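PDB 4OBM: uncharacterized protein from Eubacterium siraeum, which is of unknown function but belongs to the LytR-CpsA-Psr family, whose members typically attach glycopolymers to the bacterial cell wall. Local coordinates for residues K71-Q76 against A80-L85; Y149-L152 against D156-V159; I15-S20 against I216-S221. All coordinates share one frame; numbering follows the deposited sequence.

Contact 1: K71-Q76 against A80-L85; sequences KQICEQ and AEVAKL
I73 reaches from one arm of a sharply bent helix across to E81, V82 and L85 on the other. Its CB splits into two branches. With CG1 anti to the carbonyl carbon (chi1 -65°), CG2 stands anti to the backbone N and drops among three side chains: I73 CG2 is 3.7 Å from E81 CG, 3.9 Å from V82 CG2 and equally near L85 CD1. The second branch runs through CG1 to CD1 and meets L85 tip to tip, the two CD1 methyls of I73 and L85 lying 3.8 Å apart. E81 crosses I73 at about a right angle and offers only its CB and CG; a bend at chi2 (55°) then carries the carboxylate away from the isoleucine. Next to I73 on the same arm, C74 CB lies 3.7 Å from V82 CG2, which also touches the backbone N of C74. No hydrogen bond crosses between the two segments; their side chains meet through apolar contacts. C74 also leans on P38, Y41 and R99, while L85 touches I64. The short axes pass 8.6 Å apart, and their directions differ by 134°, a reversal made within the few residues between the segments. This is a V-shaped helical hairpin with an apolar inner angle, formed within helix 70-90, which leads into strand 94-100 of the mixed beta-sheet.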
ATOM      1  N   LYS A  71      13.954  -3.039   6.294  1.00 24.43           N
ATOM      2  CA  LYS A  71      14.733  -1.832   6.046  1.00 23.33           C
ATOM      3  C   LYS A  71      16.173  -2.149   5.676  1.00 29.25           C
ATOM      4  O   LYS A  71      16.670  -1.549   4.725  1.00 29.65           O
ATOM      5  CB  LYS A  71      14.676  -0.877   7.235  1.00 24.97           C
ATOM      6  CG  LYS A  71      15.341   0.467   6.960  1.00 24.03           C
ATOM      7  CD  LYS A  71      15.041   1.484   8.018  1.00 23.48           C
ATOM      8  CE  LYS A  71      15.681   2.782   7.603  1.00 22.53           C
ATOM      9  NZ  LYS A  71      15.608   3.803   8.663  1.00 28.04           N
ATOM     10  N   GLN A  72      16.840  -3.086   6.397  1.00 26.82           N
ATOM     11  CA  GLN A  72      18.235  -3.464   6.113  1.00 26.77           C
ATOM     12  C   GLN A  72      18.345  -4.045   4.714  1.00 30.49           C
ATOM     13  O   GLN A  72      19.223  -3.639   3.961  1.00 30.98           O
ATOM     14  CB  GLN A  72      18.778  -4.470   7.149  1.00 28.97           C
ATOM     15  CG  GLN A  72      19.187  -3.838   8.476  1.00 39.64           C
ATOM     16  CD  GLN A  72      19.570  -4.864   9.518  1.00 43.52           C
ATOM     17  OE1 GLN A  72      18.998  -5.959   9.623  1.00 32.79           O
ATOM     18  NE2 GLN A  72      20.537  -4.511  10.332  1.00 32.13           N
ATOM     19  N   ILE A  73      17.414  -4.949   4.353  1.00 26.34           N
ATOM     20  CA  ILE A  73      17.344  -5.580   3.043  1.00 25.57           C
ATOM     21  C   ILE A  73      17.146  -4.509   1.975  1.00 30.35           C
ATOM     22  O   ILE A  73      17.874  -4.521   0.989  1.00 30.31           O
ATOM     23  CB  ILE A  73      16.244  -6.687   3.001  1.00 27.97           C
ATOM     24  CG1 ILE A  73      16.623  -7.850   3.955  1.00 28.16           C
ATOM     25  CG2 ILE A  73      16.013  -7.196   1.563  1.00 26.89           C
ATOM     26  CD1 ILE A  73      15.437  -8.627   4.541  1.00 33.89           C
ATOM     27  N   CYS A  74      16.211  -3.559   2.190  1.00 28.46           N
ATOM     28  CA  CYS A  74      15.957  -2.469   1.244  1.00 28.28           C
ATOM     29  C   CYS A  74      17.216  -1.595   1.046  1.00 32.36           C
ATOM     30  O   CYS A  74      17.466  -1.143  -0.082  1.00 33.16           O
ATOM     31  CB  CYS A  74      14.757  -1.629   1.671  1.00 27.60           C
ATOM     32  SG  CYS A  74      14.170  -0.478   0.400  1.00 30.75           S
ATOM     33  N   GLU A  75      18.017  -1.388   2.110  1.00 27.90           N
ATOM     34  CA  GLU A  75      19.243  -0.580   2.016  1.00 27.85           C
ATOM     35  C   GLU A  75      20.290  -1.269   1.151  1.00 33.81           C
ATOM     36  O   GLU A  75      20.874  -0.645   0.265  1.00 32.72           O
ATOM     37  CB  GLU A  75      19.826  -0.268   3.405  1.00 29.29           C
ATOM     38  CG  GLU A  75      21.122   0.554   3.401  1.00 38.10           C
ATOM     39  CD  GLU A  75      21.156   1.884   2.660  1.00 52.77           C
ATOM     40  OE1 GLU A  75      20.077   2.447   2.354  1.00 26.65           O
ATOM     41  OE2 GLU A  75      22.280   2.384   2.421  1.00 48.28           O
ATOM     42  N   GLN A  76      20.504  -2.562   1.406  1.00 33.55           N
ATOM     43  CA  GLN A  76      21.506  -3.383   0.749  1.00 34.84           C
ATOM     44  C   GLN A  76      21.124  -3.786  -0.658  1.00 37.95           C
ATOM     45  O   GLN A  76      21.976  -3.739  -1.548  1.00 38.87           O
ATOM     46  CB  GLN A  76      21.770  -4.654   1.579  1.00 37.51           C
ATOM     47  CG  GLN A  76      22.409  -4.376   2.947  1.00 61.79           C
ATOM     48  CD  GLN A  76      22.331  -5.535   3.921  1.00 83.55           C
ATOM     49  OE1 GLN A  76      21.458  -6.419   3.849  1.00 77.14           O
ATOM     50  NE2 GLN A  76      23.219  -5.516   4.902  1.00 79.03           N
ATOM     51  N   ALA A  80      13.273  -4.365  -4.949  1.00 26.78           N
ATOM     52  CA  ALA A  80      13.196  -5.593  -5.745  1.00 27.54           C
ATOM     53  C   ALA A  80      13.463  -6.827  -4.862  1.00 34.46           C
ATOM     54  O   ALA A  80      12.739  -7.820  -4.959  1.00 36.65           O
ATOM     55  CB  ALA A  80      14.189  -5.529  -6.908  1.00 28.23           C
ATOM     56  N   GLU A  81      14.457  -6.740  -3.959  1.00 29.81           N
ATOM     57  CA  GLU A  81      14.766  -7.839  -3.050  1.00 29.60           C
ATOM     58  C   GLU A  81      13.662  -7.984  -1.986  1.00 31.46           C
ATOM     59  O   GLU A  81      13.201  -9.099  -1.730  1.00 31.40           O
ATOM     60  CB  GLU A  81      16.150  -7.650  -2.401  1.00 31.02           C
ATOM     61  CG  GLU A  81      16.697  -8.893  -1.709  1.00 38.81           C
ATOM     62  CD  GLU A  81      16.778 -10.153  -2.552  1.00 56.01           C
ATOM     63  OE1 GLU A  81      17.049 -10.048  -3.772  1.00 51.01           O
ATOM     64  OE2 GLU A  81      16.568 -11.249  -1.986  1.00 44.63           O
ATOM     65  N   VAL A  82      13.224  -6.867  -1.394  1.00 26.95           N
ATOM     66  CA  VAL A  82      12.134  -6.870  -0.413  1.00 26.64           C
ATOM     67  C   VAL A  82      10.896  -7.552  -1.033  1.00 31.77           C
ATOM     68  O   VAL A  82      10.332  -8.458  -0.406  1.00 32.69           O
ATOM     69  CB  VAL A  82      11.809  -5.446   0.098  1.00 29.44           C
ATOM     70  CG1 VAL A  82      10.608  -5.464   1.055  1.00 29.14           C
ATOM     71  CG2 VAL A  82      13.024  -4.809   0.765  1.00 28.98           C
ATOM     72  N   ALA A  83      10.505  -7.129  -2.283  1.00 27.11           N
ATOM     73  CA  ALA A  83       9.356  -7.642  -3.031  1.00 27.35           C
ATOM     74  C   ALA A  83       9.495  -9.135  -3.351  1.00 33.61           C
ATOM     75  O   ALA A  83       8.484  -9.841  -3.366  1.00 33.65           O
ATOM     76  CB  ALA A  83       9.175  -6.853  -4.311  1.00 27.82           C
ATOM     77  N   LYS A  84      10.745  -9.615  -3.592  1.00 31.64           N
ATOM     78  CA  LYS A  84      11.079 -11.030  -3.874  1.00 32.01           C
ATOM     79  C   LYS A  84      10.851 -11.882  -2.621  1.00 35.35           C
ATOM     80  O   LYS A  84      10.192 -12.924  -2.693  1.00 34.17           O
ATOM     81  CB  LYS A  84      12.538 -11.141  -4.351  1.00 34.36           C
ATOM     82  CG  LYS A  84      13.021 -12.538  -4.690  1.00 47.40           C
ATOM     83  CD  LYS A  84      14.484 -12.494  -5.108  1.00 58.88           C
ATOM     84  CE  LYS A  84      15.115 -13.859  -5.206  1.00 68.89           C
ATOM     85  NZ  LYS A  84      16.580 -13.754  -5.444  1.00 75.53           N
ATOM     86  N   LEU A  85      11.357 -11.414  -1.473  1.00 32.99           N
ATOM     87  CA  LEU A  85      11.204 -12.123  -0.191  1.00 34.57           C
ATOM     88  C   LEU A  85       9.732 -12.156   0.244  1.00 35.48           C
ATOM     89  O   LEU A  85       9.249 -13.200   0.689  1.00 35.26           O
ATOM     90  CB  LEU A  85      12.099 -11.510   0.900  1.00 35.01           C
ATOM     91  CG  LEU A  85      13.617 -11.617   0.659  1.00 41.35           C
ATOM     92  CD1 LEU A  85      14.380 -10.704   1.581  1.00 41.49           C
ATOM     93  CD2 LEU A  85      14.122 -13.063   0.785  1.00 45.82           C
TER

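Contact 2: Y149-L152 against D156-V159; sequences YAYL and DYGV
Y157 sends its ring back from the loop to the end of helix 145-152, where its hydroxyl donates a hydrogen bond to the carbonyl oxygen of Y151, with Y157 OH 2.7 Å from Y151 O. The donor lies in the carbonyl plane and sees the C=O at 145°, a good position for an amide oxygen. Both Y151 O and L152 O lie at the edge of the Y157 ring, near its plane, so the tyrosine meets the helix end with its hydroxyl rim and not with a face. L152 O is also close, 3.1 Å from Y157 OH. It accepts a hydrogen bond from N169 ND2 on helix 164-181.

The two tyrosine rings approach at one corner. CE1 of Y157 stands 4.4 Å from CE1 of Y151, and the rings meet obliquely, their planes about 75° apart. With CG anti to its own carbonyl carbon (chi1 -67°), the Y157 side chain leaves the loop in the direction of the helix. The contact thus folds the loop that links helices 145-152 and 164-181 back on the first of them, in a part of the chain that belongs to the LytR-CpsA-Psr family sequence. A phenylalanine here keeps the ring but lacks the hydroxyl, and would probably leave Y151 O without this donor and the ring freer to shift.

Y157 also packs edge-to-face with Y164 and touches L168, while the Y151 ring meets that of F143 and reaches L117, V119 and I123. The CB of L152 points away from the loop, and its side chain touches F109, V172 and I173 and is about 5 Å from a bound pentaethylene glycol, probably from the crystallisation liquor.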
ATOM      1  N   TYR A 149       0.105  13.761   5.429  1.00 23.62           N
ATOM      2  CA  TYR A 149       1.481  13.253   5.498  1.00 23.59           C
ATOM      3  C   TYR A 149       1.980  13.221   6.972  1.00 29.18           C
ATOM      4  O   TYR A 149       2.448  12.174   7.416  1.00 29.12           O
ATOM      5  CB  TYR A 149       2.445  14.080   4.602  1.00 24.19           C
ATOM      6  CG  TYR A 149       3.822  13.457   4.529  1.00 25.49           C
ATOM      7  CD1 TYR A 149       4.110  12.471   3.590  1.00 27.08           C
ATOM      8  CD2 TYR A 149       4.799  13.760   5.477  1.00 25.61           C
ATOM      9  CE1 TYR A 149       5.339  11.811   3.588  1.00 25.86           C
ATOM     10  CE2 TYR A 149       6.019  13.092   5.497  1.00 25.96           C
ATOM     11  CZ  TYR A 149       6.283  12.115   4.552  1.00 30.26           C
ATOM     12  OH  TYR A 149       7.503  11.489   4.529  1.00 29.53           O
ATOM     13  N   ALA A 150       1.860  14.349   7.716  1.00 25.33           N
ATOM     14  CA  ALA A 150       2.280  14.474   9.126  1.00 24.65           C
ATOM     15  C   ALA A 150       1.579  13.450  10.043  1.00 28.98           C
ATOM     16  O   ALA A 150       2.233  12.831  10.886  1.00 27.78           O
ATOM     17  CB  ALA A 150       2.028  15.885   9.629  1.00 25.21           C
ATOM     18  N   TYR A 151       0.270  13.245   9.850  1.00 26.59           N
ATOM     19  CA  TYR A 151      -0.515  12.253  10.608  1.00 25.97           C
ATOM     20  C   TYR A 151       0.006  10.829  10.354  1.00 27.32           C
ATOM     21  O   TYR A 151       0.196  10.062  11.284  1.00 26.40           O
ATOM     22  CB  TYR A 151      -2.026  12.351  10.232  1.00 26.68           C
ATOM     23  CG  TYR A 151      -2.989  11.501  11.055  1.00 28.10           C
ATOM     24  CD1 TYR A 151      -2.741  11.228  12.400  1.00 30.20           C
ATOM     25  CD2 TYR A 151      -4.183  11.036  10.505  1.00 28.75           C
ATOM     26  CE1 TYR A 151      -3.633  10.476  13.164  1.00 31.00           C
ATOM     27  CE2 TYR A 151      -5.088  10.290  11.265  1.00 29.63           C
ATOM     28  CZ  TYR A 151      -4.804  10.006  12.593  1.00 36.55           C
ATOM     29  OH  TYR A 151      -5.676   9.265  13.351  1.00 37.82           O
ATOM     30  N   LEU A 152       0.245  10.503   9.093  1.00 24.68           N
ATOM     31  CA  LEU A 152       0.659   9.199   8.608  1.00 24.37           C
ATOM     32  C   LEU A 152       2.076   8.787   9.055  1.00 23.84           C
ATOM     33  O   LEU A 152       2.348   7.583   9.182  1.00 19.44           O
ATOM     34  CB  LEU A 152       0.584   9.242   7.076  1.00 25.07           C
ATOM     35  CG  LEU A 152       0.415   7.918   6.330  1.00 32.09           C
ATOM     36  CD1 LEU A 152      -0.927   7.263   6.639  1.00 31.58           C
ATOM     37  CD2 LEU A 152       0.580   8.127   4.815  1.00 39.23           C
ATOM     38  N   ASP A 156       5.497   8.575  17.011  1.00 36.52           N
ATOM     39  CA  ASP A 156       4.804   8.081  18.198  1.00 36.94           C
ATOM     40  C   ASP A 156       3.368   8.599  18.267  1.00 38.09           C
ATOM     41  O   ASP A 156       3.137   9.817  18.291  1.00 35.73           O
ATOM     42  CB  ASP A 156       5.569   8.471  19.479  1.00 40.21           C
ATOM     43  CG  ASP A 156       5.007   7.871  20.752  1.00 55.79           C
ATOM     44  OD1 ASP A 156       4.869   6.629  20.814  1.00 57.61           O
ATOM     45  OD2 ASP A 156       4.724   8.643  21.695  1.00 66.08           O
ATOM     46  N   TYR A 157       2.416   7.653  18.352  1.00 34.76           N
ATOM     47  CA  TYR A 157       0.983   7.907  18.455  1.00 35.34           C
ATOM     48  C   TYR A 157       0.469   7.844  19.924  1.00 41.80           C
ATOM     49  O   TYR A 157      -0.742   7.944  20.161  1.00 41.09           O
ATOM     50  CB  TYR A 157       0.217   6.892  17.578  1.00 36.11           C
ATOM     51  CG  TYR A 157       0.461   7.069  16.094  1.00 36.98           C
ATOM     52  CD1 TYR A 157      -0.210   8.049  15.367  1.00 38.32           C
ATOM     53  CD2 TYR A 157       1.362   6.258  15.414  1.00 37.45           C
ATOM     54  CE1 TYR A 157       0.035   8.240  14.011  1.00 36.99           C
ATOM     55  CE2 TYR A 157       1.600   6.426  14.048  1.00 37.64           C
ATOM     56  CZ  TYR A 157       0.939   7.425  13.353  1.00 39.59           C
ATOM     57  OH  TYR A 157       1.170   7.605  12.009  1.00 34.63           O
ATOM     58  N   GLY A 158       1.387   7.669  20.878  1.00 40.32           N
ATOM     59  CA  GLY A 158       1.069   7.538  22.300  1.00 41.33           C
ATOM     60  C   GLY A 158       0.364   6.232  22.623  1.00 45.71           C
ATOM     61  O   GLY A 158      -0.454   6.176  23.546  1.00 46.41           O
ATOM     62  N   VAL A 159       0.651   5.172  21.837  1.00 41.34           N
ATOM     63  CA  VAL A 159       0.055   3.836  21.973  1.00 41.24           C
ATOM     64  C   VAL A 159       1.186   2.808  22.157  1.00 45.64           C
ATOM     65  O   VAL A 159       2.208   2.908  21.473  1.00 46.58           O
ATOM     66  CB  VAL A 159      -0.840   3.496  20.736  1.00 45.00           C
ATOM     67  CG1 VAL A 159      -1.560   2.164  20.909  1.00 45.29           C
ATOM     68  CG2 VAL A 159      -1.856   4.603  20.444  1.00 44.78           C
TER

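Contact 3: I15-S20 against I216-S221; sequences IFTPDS and IVYTLS
P18 sets its CD carbon squarely over the ring of Y218, 3.5 Å from the centroid and 13° off the normal: a CH-pi contact made over the face. Its closest ring atom is Y218 CD1, at 3.4 Å from P18 CD. The same CD carbon also lies over one face of the F16 ring, offset toward the rim, so CD sits in the corner formed by the two rings. F16 in turn brings CE2 to within 4.0 Å of Y218 CB; the two ring planes stand at 88°, but the pair is oblique. F16 O lies 3.3 Å from Y218 CE2; T17 CG2 is 3.8 Å from Y218 OH.

Y218 projects from helix 213-220 with CG anti to its backbone N (chi1 174°), which carries the ring out to the extended chain. Behind it, the carbonyl of Y218 accepts bonds from S221 OG, 2.7 Å from Y218 O, and from the side-chain NE2 of Q222. F16 also meets Y22 edge-to-face and touches K214, while P18 rests on A215 and A48. An irregular N-terminal arm, just ahead of strand 24-30, is thus docked on the helix surface through a proline-tyrosine CH-pi contact.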
ATOM      1  N   ILE A  15     -19.800  -8.015 -22.603  1.00 67.58           N
ATOM      2  CA  ILE A  15     -19.525  -6.912 -21.681  1.00 65.40           C
ATOM      3  C   ILE A  15     -18.282  -7.274 -20.853  1.00 62.25           C
ATOM      4  O   ILE A  15     -18.143  -8.427 -20.430  1.00 60.84           O
ATOM      5  CB  ILE A  15     -20.754  -6.627 -20.789  1.00 68.68           C
ATOM      6  N   PHE A  16     -17.360  -6.308 -20.685  1.00 62.22           N
ATOM      7  CA  PHE A  16     -16.096  -6.503 -19.977  1.00 58.55           C
ATOM      8  C   PHE A  16     -16.295  -6.746 -18.489  1.00 59.37           C
ATOM      9  O   PHE A  16     -17.021  -6.008 -17.814  1.00 58.65           O
ATOM     10  CB  PHE A  16     -15.148  -5.308 -20.199  1.00 58.54           C
ATOM     11  CG  PHE A  16     -13.826  -5.367 -19.462  1.00 58.25           C
ATOM     12  CD1 PHE A  16     -12.860  -6.309 -19.802  1.00 60.59           C
ATOM     13  CD2 PHE A  16     -13.534  -4.455 -18.452  1.00 58.74           C
ATOM     14  CE1 PHE A  16     -11.640  -6.360 -19.122  1.00 60.41           C
ATOM     15  CE2 PHE A  16     -12.306  -4.500 -17.778  1.00 60.17           C
ATOM     16  CZ  PHE A  16     -11.368  -5.450 -18.117  1.00 58.25           C
ATOM     17  N   THR A  17     -15.659  -7.817 -17.997  1.00 53.72           N
ATOM     18  CA  THR A  17     -15.613  -8.206 -16.593  1.00 52.16           C
ATOM     19  C   THR A  17     -14.195  -8.768 -16.364  1.00 52.68           C
ATOM     20  O   THR A  17     -13.873  -9.837 -16.893  1.00 53.89           O
ATOM     21  CB  THR A  17     -16.770  -9.146 -16.192  1.00 60.02           C
ATOM     22  OG1 THR A  17     -18.015  -8.533 -16.537  1.00 61.52           O
ATOM     23  CG2 THR A  17     -16.776  -9.453 -14.696  1.00 56.01           C
ATOM     24  N   PRO A  18     -13.329  -8.006 -15.648  1.00 44.06           N
ATOM     25  CA  PRO A  18     -11.933  -8.450 -15.417  1.00 43.05           C
ATOM     26  C   PRO A  18     -11.783  -9.803 -14.728  1.00 45.76           C
ATOM     27  O   PRO A  18     -12.427 -10.059 -13.712  1.00 44.77           O
ATOM     28  CB  PRO A  18     -11.341  -7.365 -14.503  1.00 43.15           C
ATOM     29  CG  PRO A  18     -12.244  -6.233 -14.595  1.00 47.47           C
ATOM     30  CD  PRO A  18     -13.592  -6.700 -15.033  1.00 44.02           C
ATOM     31  N   ASP A  19     -10.886 -10.642 -15.262  1.00 42.97           N
ATOM     32  CA  ASP A  19     -10.564 -11.953 -14.697  1.00 43.64           C
ATOM     33  C   ASP A  19      -9.246 -11.867 -13.875  1.00 45.14           C
ATOM     34  O   ASP A  19      -8.703 -10.769 -13.702  1.00 43.46           O
ATOM     35  CB  ASP A  19     -10.503 -13.052 -15.793  1.00 46.96           C
ATOM     36  CG  ASP A  19      -9.847 -12.682 -17.119  1.00 57.75           C
ATOM     37  OD1 ASP A  19      -8.826 -11.969 -17.102  1.00 57.14           O
ATOM     38  OD2 ASP A  19     -10.327 -13.159 -18.169  1.00 65.67           O
ATOM     39  N   SER A  20      -8.756 -13.019 -13.356  1.00 40.60           N
ATOM     40  CA  SER A  20      -7.551 -13.121 -12.520  1.00 39.14           C
ATOM     41  C   SER A  20      -6.251 -12.676 -13.231  1.00 40.92           C
ATOM     42  O   SER A  20      -5.259 -12.451 -12.544  1.00 39.35           O
ATOM     43  CB  SER A  20      -7.375 -14.548 -12.004  1.00 44.21           C
ATOM     44  OG  SER A  20      -6.961 -15.451 -13.018  1.00 52.01           O
ATOM     45  N   ILE A 216      -8.806  -1.605 -13.437  1.00 31.05           N
ATOM     46  CA  ILE A 216      -8.813  -0.602 -12.364  1.00 29.08           C
ATOM     47  C   ILE A 216     -10.075   0.275 -12.504  1.00 33.37           C
ATOM     48  O   ILE A 216     -10.863   0.330 -11.564  1.00 35.34           O
ATOM     49  CB  ILE A 216      -7.499   0.240 -12.335  1.00 31.07           C
ATOM     50  CG1 ILE A 216      -6.260  -0.648 -12.107  1.00 30.38           C
ATOM     51  CG2 ILE A 216      -7.581   1.357 -11.279  1.00 31.49           C
ATOM     52  CD1 ILE A 216      -4.885   0.025 -12.407  1.00 30.50           C
ATOM     53  N   VAL A 217     -10.297   0.895 -13.677  1.00 29.04           N
ATOM     54  CA  VAL A 217     -11.451   1.766 -13.935  1.00 29.35           C
ATOM     55  C   VAL A 217     -12.749   0.968 -13.747  1.00 34.87           C
ATOM     56  O   VAL A 217     -13.671   1.489 -13.112  1.00 37.03           O
ATOM     57  CB  VAL A 217     -11.372   2.451 -15.319  1.00 34.15           C
ATOM     58  CG1 VAL A 217     -12.660   3.213 -15.660  1.00 34.68           C
ATOM     59  CG2 VAL A 217     -10.163   3.385 -15.397  1.00 33.04           C
ATOM     60  N   TYR A 218     -12.794  -0.305 -14.213  1.00 29.36           N
ATOM     61  CA  TYR A 218     -13.951  -1.161 -14.022  1.00 29.20           C
ATOM     62  C   TYR A 218     -14.298  -1.267 -12.547  1.00 33.48           C
ATOM     63  O   TYR A 218     -15.450  -1.033 -12.195  1.00 33.43           O
ATOM     64  CB  TYR A 218     -13.748  -2.574 -14.615  1.00 30.21           C
ATOM     65  CG  TYR A 218     -14.884  -3.528 -14.288  1.00 31.34           C
ATOM     66  CD1 TYR A 218     -14.930  -4.199 -13.070  1.00 32.89           C
ATOM     67  CD2 TYR A 218     -15.908  -3.762 -15.196  1.00 33.98           C
ATOM     68  CE1 TYR A 218     -16.001  -5.028 -12.739  1.00 35.19           C
ATOM     69  CE2 TYR A 218     -16.975  -4.605 -14.882  1.00 35.93           C
ATOM     70  CZ  TYR A 218     -17.010  -5.245 -13.657  1.00 43.05           C
ATOM     71  OH  TYR A 218     -18.036  -6.100 -13.343  1.00 49.76           O
ATOM     72  N   THR A 219     -13.318  -1.670 -11.699  1.00 30.96           N
ATOM     73  CA  THR A 219     -13.466  -1.886 -10.249  1.00 30.20           C
ATOM     74  C   THR A 219     -13.919  -0.613  -9.513  1.00 32.82           C
ATOM     75  O   THR A 219     -14.751  -0.706  -8.604  1.00 33.43           O
ATOM     76  CB  THR A 219     -12.147  -2.456  -9.673  1.00 33.79           C
ATOM     77  OG1 THR A 219     -12.096  -3.846  -9.989  1.00 33.13           O
ATOM     78  CG2 THR A 219     -12.018  -2.293  -8.162  1.00 29.12           C
ATOM     79  N   LEU A 220     -13.359   0.545  -9.878  1.00 28.15           N
ATOM     80  CA  LEU A 220     -13.675   1.825  -9.236  1.00 27.80           C
ATOM     81  C   LEU A 220     -15.012   2.419  -9.730  1.00 33.18           C
ATOM     82  O   LEU A 220     -15.590   3.257  -9.037  1.00 32.15           O
ATOM     83  CB  LEU A 220     -12.541   2.842  -9.459  1.00 26.93           C
ATOM     84  CG  LEU A 220     -11.149   2.472  -8.969  1.00 30.19           C
ATOM     85  CD1 LEU A 220     -10.127   3.459  -9.513  1.00 29.47           C
ATOM     86  CD2 LEU A 220     -11.087   2.407  -7.439  1.00 31.04           C
ATOM     87  N   SER A 221     -15.492   1.989 -10.913  1.00 32.37           N
ATOM     88  CA  SER A 221     -16.770   2.428 -11.488  1.00 33.78           C
ATOM     89  C   SER A 221     -17.962   1.596 -10.931  1.00 39.41           C
ATOM     90  O   SER A 221     -19.113   1.829 -11.323  1.00 38.66           O
ATOM     91  CB  SER A 221     -16.724   2.341 -13.010  1.00 38.92           C
ATOM     92  OG  SER A 221     -16.718   0.989 -13.441  1.00 53.66           O
TER

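How the contacts relate
Contacts 1 and 2 are both buried and both local, each closing a short turn of chain: contact 1 within the single helix 70-90, contact 2 between helix 145-152 and the loop that follows it. Contact 3 joins parts 196 residues apart, and the other two are nested inside the loop it closes. It is also the most exposed of the three, with partly solvent-facing aromatics. No secondary-structure element is shared, and their nearest atoms stay at least about 12 Å apart; contacts 2 and 3 lie on opposite sides of the chain's centre. Chemistry differs accordingly: aliphatic methyls in contact 1, a hydroxyl-to-carbonyl bond in contact 2, and a proline CH over a tyrosine face in contact 3.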